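Topoisomerase IV subunit A (Escherichia coli, PDB 1ZVT) probably unlinks and relaxes DNA as the ParC subunit of a type II topoisomerase, whose C-terminal beta-pinwheel domain is likely to bind DNA. Local coordinates at residues 98-103 and 124-129; 106-111 and 165-170; 13-18 and 27-32. One frame throughout, in Å; residues are numbered along the deposited sequence.

Interaction 1. Residues 98-103 and 124-129; sequences LLMASD and ALITLP
Met100 reaches across to Leu125 with the end of its thioether chain. Its chain is bent at both chi2 and chi3 (chi3 -51°), and the last bend lays the CE methyl 3.7 Å from Leu125 CD2, with the two side chains meeting at about a right angle. A flexible, unbranched methionine suits this buried spot because it can fold to fit the leucine branch while also touching Phe108 on the next strand. At Ala101 the methyl turns the other way, onto Leu193, and the backbone itself is what is packed. Ile126 points toward this segment, CG1 anti to the backbone N (chi1 180°), and presses CD1 to 3.4 Å from Ala101 C. In the beta-pinwheel this is where one blade passes its chain to the next: 124-129 begins on the last residue of strand 123-124, the outer strand of the preceding blade, and continues as the loop after it, running over the sheet that holds strand 97-101. Ser102 offers both kinds of surface. Its CB lies 3.6 Å from Leu128 CD2, whereas OG donates to a water 2.8 Å away. That water in turn donates to Thr127 O, also over 2.8 Å, so one water joins the Ser102 hydroxyl to the backbone carbonyl of Thr127. Pro129 CD lies 4.0 Å from Ser102 OG.

Interaction 2. Residues 106-111 and 165-170; sequences YGFVCT and PQLSKG
Val109 and Gln166 face each other in a single backbone bridge, with Val109 giving and taking one hydrogen bond. Val109 N donates to Pro165 O (3.2 Å), and Leu167 N donates to Val109 O (2.9 Å). A water shared by Gly107 O and Pro165 O, donating to both, carries the link back to Gly107.

The packing centres on Phe108. Its CB meets Leu167 CB at 3.9 Å, the two side chains crossing at about a right angle, and the 165-170 backbone curls round the ring: CD1 lies 3.6 Å from Leu167 O, CZ 3.8 Å from Lys169 CA and CE2 3.5 Å from Gly170 O. Gly170 suits this curl because its backbone angles, phi 123°, would jam a side chain against the preceding carbonyl. An alanine in place of Phe108 would probably open a gap inside that curl, leaving Lys169 and Gly170 without the ring they wrap.

Strand 97-101 lies along the other edge of 106-111, the backbones of Phe108 and Cys110 bonding to those of Met100 and Leu98. Gly170 bonds through its backbone to Leu125 and Thr127, and the chain then enters strand 173-174, an outermost strand of this sheet.

Interaction 3. Residues 13-18 and 27-32; sequences WVRSAK and LNYKAG
Arg15 holds the 27-32 loop by a single backbone atom, Asn28 O, which it grips end-on with both terminal nitrogens. The NH2 bond is the shorter and straighter, 2.8 Å from NH2 to Asn28 O with 155° at the hydrogen; NH1 adds a second bond to the same oxygen at 3.1 Å. Both approach with the oxygen close to the guanidinium plane, so the flat group is held against turning. The chain is bent at chi3 (87°), which swings NE away from the line of the preceding carbons.

One face of the guanidinium is taken by Leu27, which slides past the arginine in the opposite direction, its CB 3.8 Å from Arg15 NH1 and its CD1 offset toward the rim. Tyr29 makes an off-centre cation-pi contact, with Arg15 CZ 5.0 Å from the ring centroid. Here the planes stand 66° apart, and NH2 leads, 3.5 Å from Tyr29 CE2. Tyr29 OH is bonded to Ala24 O within the same loop, which fixes the far end of the ring, while Arg15 NH1 also bonds Ala67 O. A long, flat cation with several N-H groups suits this place.

Farther along, Lys30 crosses Trp13 at about a right angle. Its aliphatic chain runs extended from CG as far as CE, and CE sits over the indole face in a CH-pi contact, 3.4 Å from Trp13 CE2. A lysine suits this partly exposed place, since its methylenes cover the ring while a bend at chi4 turns the ammonium NZ out of their line.

The arrangement belongs to a blade of the beta-pinwheel: the loop that leaves strand 13-18 for strand 35-42, at the far edge of the four-stranded sheet, is tied back onto the strand it came from.

From the N terminus, interaction 3 comes first and closes a short local loop, folding residues 27-32 back onto strand 13-18 before strand 35-42 begins. It stands in series with the other two, whose nearest atoms are about 17 Å (interaction 1) and 20 Å (interaction 2) away. Those two cross along the chain, interaction 1 closing a loop of 20 residues and interaction 2 a longer one of 53: 98-103, on strand 97-101, and strand 106-111 are successive in one sheet, and their partners follow in the same order. They touch directly, strand 97-101 pairing with strand 106-111 and Leu125 O packing on Phe108. Together they bring segments from the preceding and following blades onto one blade.

Interaction 1. Residues 98-103 and 124-129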
loop_
_atom_site.group_PDB
_atom_site.type_symbol
_atom_site.label_atom_id
_atom_site.label_comp_id
_atom_site.label_asym_id
_atom_site.label_seq_id
_atom_site.Cartn_x
_atom_site.Cartn_y
_atom_site.Cartn_z
ATOM N N LEU A 98 0.380 9.832 3.333
ATOM C CA LEU A 98 0.458 8.504 2.718
ATOM C C LEU A 98 0.966 8.657 1.313
ATOM O O LEU A 98 0.749 9.700 0.679
ATOM C CB LEU A 98 -0.941 7.883 2.617
ATOM C CG LEU A 98 -1.809 7.835 3.865
ATOM C CD1 LEU A 98 -3.209 7.368 3.505
ATOM C CD2 LEU A 98 -1.157 6.860 4.846
ATOM N N LEU A 99 1.632 7.624 0.817
ATOM C CA LEU A 99 2.011 7.584 -0.595
ATOM C C LEU A 99 1.081 6.617 -1.328
ATOM O O LEU A 99 1.057 5.423 -1.006
ATOM C CB LEU A 99 3.472 7.127 -0.731
ATOM C CG LEU A 99 4.021 6.769 -2.113
ATOM C CD1 LEU A 99 3.949 7.995 -3.030
ATOM C CD2 LEU A 99 5.464 6.268 -2.005
ATOM N N MET A 100 0.379 7.125 -2.343
ATOM C CA MET A 100 -0.503 6.320 -3.197
ATOM C C MET A 100 0.128 6.208 -4.569
ATOM O O MET A 100 0.684 7.186 -5.073
ATOM C CB MET A 100 -1.873 6.993 -3.356
ATOM C CG MET A 100 -2.692 7.109 -2.078
ATOM S SD MET A 100 -3.042 5.514 -1.274
ATOM C CE MET A 100 -3.699 4.525 -2.583
ATOM N N ALA A 101 0.055 5.025 -5.183
ATOM C CA ALA A 101 0.701 4.834 -6.477
ATOM C C ALA A 101 0.127 3.656 -7.228
ATOM O O ALA A 101 -0.509 2.756 -6.636
ATOM C CB ALA A 101 2.222 4.660 -6.293
ATOM N N SER A 102 0.348 3.665 -8.540
ATOM C CA SER A 102 0.017 2.511 -9.377
ATOM C C SER A 102 1.293 1.886 -9.944
ATOM O O SER A 102 2.363 2.525 -10.018
ATOM C CB SER A 102 -0.891 2.945 -10.532
ATOM O OG SER A 102 -0.150 3.733 -11.453
ATOM N N ASP A 103 1.187 0.648 -10.407
ATOM C CA ASP A 103 2.373 -0.017 -10.943
ATOM C C ASP A 103 2.731 0.470 -12.352
ATOM O O ASP A 103 3.719 0.038 -12.919
ATOM C CB ASP A 103 2.248 -1.554 -10.894
ATOM C CG ASP A 103 1.230 -2.106 -11.848
ATOM O OD1 ASP A 103 0.506 -1.348 -12.535
ATOM O OD2 ASP A 103 1.121 -3.353 -11.886
ATOM N N ALA A 124 -13.321 7.216 -6.040
ATOM C CA ALA A 124 -12.251 6.938 -6.992
ATOM C C ALA A 124 -11.021 7.685 -6.508
ATOM O O ALA A 124 -10.988 8.916 -6.554
ATOM C CB ALA A 124 -12.661 7.412 -8.405
ATOM N N LEU A 125 -10.045 6.973 -5.965
ATOM C CA LEU A 125 -8.919 7.652 -5.318
ATOM C C LEU A 125 -7.715 7.712 -6.242
ATOM O O LEU A 125 -7.111 8.769 -6.410
ATOM C CB LEU A 125 -8.543 6.974 -4.004
ATOM C CG LEU A 125 -7.203 7.326 -3.355
ATOM C CD1 LEU A 125 -7.212 8.736 -2.805
ATOM C CD2 LEU A 125 -6.896 6.298 -2.240
ATOM N N ILE A 126 -7.339 6.563 -6.791
ATOM C CA ILE A 126 -6.240 6.537 -7.762
ATOM C C ILE A 126 -6.704 5.939 -9.084
ATOM O O ILE A 126 -7.352 4.880 -9.129
ATOM C CB ILE A 126 -4.952 5.876 -7.206
ATOM C CG1 ILE A 126 -3.837 5.878 -8.266
ATOM C CG2 ILE A 126 -5.232 4.475 -6.664
ATOM C CD1 ILE A 126 -2.467 5.786 -7.655
ATOM N N THR A 127 -6.435 6.669 -10.156
ATOM C CA THR A 127 -6.832 6.238 -11.469
ATOM C C THR A 127 -5.755 5.318 -12.039
ATOM O O THR A 127 -4.586 5.692 -12.108
ATOM C CB THR A 127 -7.039 7.451 -12.372
ATOM O OG1 THR A 127 -7.965 8.323 -11.725
ATOM C CG2 THR A 127 -7.578 7.038 -13.725
ATOM N N LEU A 128 -6.163 4.116 -12.432
ATOM C CA LEU A 128 -5.225 3.141 -12.973
ATOM C C LEU A 128 -5.238 3.154 -14.489
ATOM O O LEU A 128 -6.315 3.005 -15.111
ATOM C CB LEU A 128 -5.589 1.740 -12.517
ATOM C CG LEU A 128 -5.632 1.512 -11.008
ATOM C CD1 LEU A 128 -6.095 0.099 -10.741
ATOM C CD2 LEU A 128 -4.247 1.761 -10.403
ATOM N N PRO A 129 -4.051 3.306 -15.093
ATOM C CA PRO A 129 -3.879 3.049 -16.539
ATOM C C PRO A 129 -4.266 1.642 -16.937
ATOM O O PRO A 129 -4.474 0.800 -16.082
ATOM C CB PRO A 129 -2.376 3.278 -16.755
ATOM C CG PRO A 129 -2.031 4.305 -15.707
ATOM C CD PRO A 129 -2.811 3.824 -14.480
HETATM O O HOH W 1 -1.879 5.915 -11.503
#

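Interaction 2. Residues 106-111 and 165-170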
loop_
_atom_site.group_PDB
_atom_site.type_symbol
_atom_site.label_atom_id
_atom_site.label_comp_id
_atom_site.label_asym_id
_atom_site.label_seq_id
_atom_site.Cartn_x
_atom_site.Cartn_y
_atom_site.Cartn_z
ATOM N N TYR A 106 3.020 5.938 -11.573
ATOM C CA TYR A 106 2.433 7.235 -11.232
ATOM C C TYR A 106 1.900 7.214 -9.810
ATOM O O TYR A 106 1.463 6.188 -9.333
ATOM C CB TYR A 106 1.283 7.551 -12.200
ATOM C CG TYR A 106 1.772 7.846 -13.603
ATOM C CD1 TYR A 106 2.044 6.814 -14.503
ATOM C CD2 TYR A 106 1.967 9.151 -14.008
ATOM C CE1 TYR A 106 2.510 7.092 -15.811
ATOM C CE2 TYR A 106 2.432 9.448 -15.290
ATOM C CZ TYR A 106 2.710 8.414 -16.174
ATOM O OH TYR A 106 3.151 8.715 -17.437
ATOM N N GLY A 107 1.928 8.353 -9.130
ATOM C CA GLY A 107 1.315 8.425 -7.814
ATOM C C GLY A 107 1.332 9.791 -7.181
ATOM O O GLY A 107 1.631 10.806 -7.835
ATOM N N PHE A 108 0.988 9.838 -5.905
ATOM C CA PHE A 108 0.891 11.132 -5.234
ATOM C C PHE A 108 0.960 10.980 -3.748
ATOM O O PHE A 108 0.727 9.905 -3.202
ATOM C CB PHE A 108 -0.397 11.882 -5.664
ATOM C CG PHE A 108 -1.690 11.109 -5.442
ATOM C CD1 PHE A 108 -2.375 11.219 -4.238
ATOM C CD2 PHE A 108 -2.234 10.300 -6.452
ATOM C CE1 PHE A 108 -3.586 10.504 -4.015
ATOM C CE2 PHE A 108 -3.426 9.600 -6.242
ATOM C CZ PHE A 108 -4.096 9.694 -5.013
ATOM N N VAL A 109 1.278 12.075 -3.074
ATOM C CA VAL A 109 1.180 12.088 -1.621
ATOM C C VAL A 109 -0.211 12.612 -1.274
ATOM O O VAL A 109 -0.713 13.529 -1.932
ATOM C CB VAL A 109 2.264 12.996 -1.000
ATOM C CG1 VAL A 109 2.076 13.098 0.494
ATOM C CG2 VAL A 109 3.668 12.424 -1.301
ATOM N N CYS A 110 -0.851 12.020 -0.272
ATOM C CA CYS A 110 -2.134 12.531 0.227
ATOM C C CYS A 110 -2.190 12.347 1.738
ATOM O O CYS A 110 -1.192 11.957 2.340
ATOM C CB CYS A 110 -3.336 11.856 -0.447
ATOM S SG CYS A 110 -3.543 10.066 -0.136
ATOM N N THR A 111 -3.323 12.692 2.350
ATOM C CA THR A 111 -3.526 12.382 3.761
ATOM C C THR A 111 -4.586 11.284 3.896
ATOM O O THR A 111 -5.346 11.020 2.963
ATOM C CB THR A 111 -4.002 13.604 4.577
ATOM O OG1 THR A 111 -5.269 14.044 4.075
ATOM C CG2 THR A 111 -2.962 14.758 4.530
ATOM N N PRO A 165 4.402 15.599 -5.813
ATOM C CA PRO A 165 3.310 16.511 -5.470
ATOM C C PRO A 165 2.177 15.849 -4.705
ATOM O O PRO A 165 1.847 14.675 -4.935
ATOM C CB PRO A 165 2.821 17.013 -6.841
ATOM C CG PRO A 165 4.028 16.931 -7.721
ATOM C CD PRO A 165 4.678 15.619 -7.267
ATOM N N GLN A 166 1.603 16.619 -3.780
ATOM C CA GLN A 166 0.435 16.203 -3.021
ATOM C C GLN A 166 -0.852 16.425 -3.817
ATOM O O GLN A 166 -1.044 17.479 -4.410
ATOM C CB GLN A 166 0.396 16.937 -1.673
ATOM C CG GLN A 166 -0.790 16.555 -0.795
ATOM C CD GLN A 166 -0.679 17.042 0.639
ATOM O OE1 GLN A 166 0.310 17.665 1.028
ATOM N NE2 GLN A 166 -1.695 16.738 1.442
ATOM N N LEU A 167 -1.713 15.415 -3.840
ATOM C CA LEU A 167 -3.022 15.474 -4.495
ATOM C C LEU A 167 -4.063 14.823 -3.592
ATOM O O LEU A 167 -3.705 14.128 -2.632
ATOM C CB LEU A 167 -2.988 14.736 -5.843
ATOM C CG LEU A 167 -2.115 15.311 -6.964
ATOM C CD1 LEU A 167 -2.100 14.335 -8.130
ATOM C CD2 LEU A 167 -2.572 16.733 -7.422
ATOM N N SER A 168 -5.343 15.038 -3.885
ATOM C CA SER A 168 -6.416 14.392 -3.101
ATOM C C SER A 168 -6.953 13.179 -3.839
ATOM O O SER A 168 -7.670 12.363 -3.261
ATOM C CB SER A 168 -7.560 15.365 -2.811
ATOM O OG SER A 168 -8.112 15.828 -4.023
ATOM N N LYS A 169 -6.626 13.089 -5.126
ATOM C CA LYS A 169 -7.007 11.963 -5.970
ATOM C C LYS A 169 -6.393 12.131 -7.362
ATOM O O LYS A 169 -5.787 13.177 -7.660
ATOM C CB LYS A 169 -8.536 11.892 -6.096
ATOM C CG LYS A 169 -9.129 13.107 -6.820
ATOM C CD LYS A 169 -10.672 13.081 -6.834
ATOM C CE LYS A 169 -11.222 14.153 -7.766
ATOM N NZ LYS A 169 -10.516 15.480 -7.645
ATOM N N GLY A 170 -6.577 11.118 -8.209
ATOM C CA GLY A 170 -6.227 11.191 -9.641
ATOM C C GLY A 170 -5.258 10.109 -10.066
ATOM O O GLY A 170 -4.966 9.167 -9.302
HETATM O O HOH W 2 2.047 13.533 -7.401
#

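Interaction 3. Residues 13-18 and 27-32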
loop_
_atom_site.group_PDB
_atom_site.type_symbol
_atom_site.label_atom_id
_atom_site.label_comp_id
_atom_site.label_asym_id
_atom_site.label_seq_id
_atom_site.Cartn_x
_atom_site.Cartn_y
_atom_site.Cartn_z
ATOM N N TRP A 13 -13.653 -10.783 4.929
ATOM C CA TRP A 13 -14.545 -10.643 6.065
ATOM C C TRP A 13 -13.833 -9.859 7.139
ATOM O O TRP A 13 -12.607 -9.973 7.298
ATOM C CB TRP A 13 -14.947 -12.016 6.601
ATOM C CG TRP A 13 -15.933 -12.706 5.701
ATOM C CD1 TRP A 13 -15.880 -12.784 4.337
ATOM C CD2 TRP A 13 -17.119 -13.391 6.100
ATOM N NE1 TRP A 13 -16.956 -13.500 3.859
ATOM C CE2 TRP A 13 -17.741 -13.870 4.921
ATOM C CE3 TRP A 13 -17.722 -13.647 7.339
ATOM C CZ2 TRP A 13 -18.936 -14.604 4.945
ATOM C CZ3 TRP A 13 -18.921 -14.375 7.363
ATOM C CH2 TRP A 13 -19.508 -14.844 6.172
ATOM N N VAL A 14 -14.586 -9.045 7.865
ATOM C CA VAL A 14 -13.981 -8.146 8.854
ATOM C C VAL A 14 -14.665 -8.227 10.197
ATOM O O VAL A 14 -15.829 -8.609 10.289
ATOM C CB VAL A 14 -14.009 -6.665 8.394
ATOM C CG1 VAL A 14 -13.008 -6.449 7.286
ATOM C CG2 VAL A 14 -15.429 -6.234 7.923
ATOM N N ARG A 15 -13.941 -7.823 11.243
ATOM C CA ARG A 15 -14.526 -7.637 12.554
ATOM C C ARG A 15 -13.697 -6.602 13.312
ATOM O O ARG A 15 -12.576 -6.287 12.907
ATOM C CB ARG A 15 -14.582 -8.949 13.317
ATOM C CG ARG A 15 -13.243 -9.395 13.875
ATOM C CD ARG A 15 -13.296 -10.861 14.207
ATOM N NE ARG A 15 -12.955 -11.729 13.079
ATOM C CZ ARG A 15 -12.978 -13.058 13.126
ATOM N NH1 ARG A 15 -13.343 -13.689 14.241
ATOM N NH2 ARG A 15 -12.642 -13.764 12.073
ATOM N N SER A 16 -14.261 -6.079 14.397
ATOM C CA SER A 16 -13.600 -5.064 15.225
ATOM C C SER A 16 -13.476 -5.636 16.625
ATOM O O SER A 16 -14.486 -5.815 17.308
ATOM C CB SER A 16 -14.425 -3.765 15.251
ATOM O OG SER A 16 -13.829 -2.771 16.079
ATOM N N ALA A 17 -12.255 -5.935 17.044
ATOM C CA ALA A 17 -12.012 -6.529 18.362
ATOM C C ALA A 17 -11.687 -5.428 19.354
ATOM O O ALA A 17 -11.034 -4.456 19.005
ATOM C CB ALA A 17 -10.873 -7.517 18.286
ATOM N N LYS A 18 -12.160 -5.571 20.587
ATOM C CA LYS A 18 -11.838 -4.606 21.635
ATOM C C LYS A 18 -10.369 -4.754 22.010
ATOM O O LYS A 18 -9.889 -5.866 22.171
ATOM C CB LYS A 18 -12.699 -4.876 22.875
ATOM C CG LYS A 18 -14.183 -4.678 22.646
ATOM C CD LYS A 18 -14.952 -4.846 23.951
ATOM C CE LYS A 18 -16.448 -4.640 23.729
ATOM N NZ LYS A 18 -17.151 -4.284 24.989
ATOM N N LEU A 27 -7.852 -15.960 15.900
ATOM C CA LEU A 27 -9.316 -15.891 15.933
ATOM C C LEU A 27 -9.962 -16.998 15.116
ATOM O O LEU A 27 -9.298 -17.676 14.330
ATOM C CB LEU A 27 -9.788 -14.537 15.410
ATOM C CG LEU A 27 -9.319 -13.329 16.214
ATOM C CD1 LEU A 27 -9.586 -12.049 15.452
ATOM C CD2 LEU A 27 -10.019 -13.284 17.570
ATOM N N ASN A 28 -11.274 -17.157 15.323
ATOM C CA ASN A 28 -12.107 -18.069 14.559
ATOM C C ASN A 28 -12.295 -17.538 13.139
ATOM O O ASN A 28 -12.653 -16.376 12.949
ATOM C CB ASN A 28 -13.454 -18.198 15.284
ATOM C CG ASN A 28 -14.402 -19.204 14.640
ATOM O OD1 ASN A 28 -15.614 -19.143 14.862
ATOM N ND2 ASN A 28 -13.868 -20.128 13.856
ATOM N N TYR A 29 -12.031 -18.377 12.145
ATOM C CA TYR A 29 -12.355 -18.033 10.766
ATOM C C TYR A 29 -13.313 -19.065 10.217
ATOM O O TYR A 29 -13.329 -20.197 10.699
ATOM C CB TYR A 29 -11.097 -17.930 9.909
ATOM C CG TYR A 29 -10.244 -16.770 10.363
ATOM C CD1 TYR A 29 -9.244 -16.947 11.317
ATOM C CD2 TYR A 29 -10.468 -15.486 9.866
ATOM C CE1 TYR A 29 -8.478 -15.869 11.766
ATOM C CE2 TYR A 29 -9.710 -14.403 10.298
ATOM C CZ TYR A 29 -8.714 -14.604 11.237
ATOM O OH TYR A 29 -7.972 -13.527 11.681
ATOM N N LYS A 30 -14.127 -18.672 9.240
ATOM C CA LYS A 30 -15.025 -19.638 8.607
ATOM C C LYS A 30 -14.200 -20.643 7.797
ATOM O O LYS A 30 -13.065 -20.361 7.412
ATOM C CB LYS A 30 -16.077 -18.925 7.751
ATOM C CG LYS A 30 -15.558 -18.371 6.450
ATOM C CD LYS A 30 -16.556 -17.423 5.819
ATOM C CE LYS A 30 -15.962 -16.801 4.566
ATOM N NZ LYS A 30 -16.293 -17.602 3.354
ATOM N N ALA A 31 -14.756 -21.835 7.569
ATOM C CA ALA A 31 -14.049 -22.863 6.820
ATOM C C ALA A 31 -13.488 -22.304 5.514
ATOM O O ALA A 31 -14.209 -21.656 4.754
ATOM C CB ALA A 31 -15.001 -24.025 6.515
ATOM N N GLY A 32 -12.204 -22.544 5.261
ATOM C CA GLY A 32 -11.551 -22.049 4.046
ATOM C C GLY A 32 -11.019 -20.621 4.163
ATOM O O GLY A 32 -10.431 -20.091 3.221
#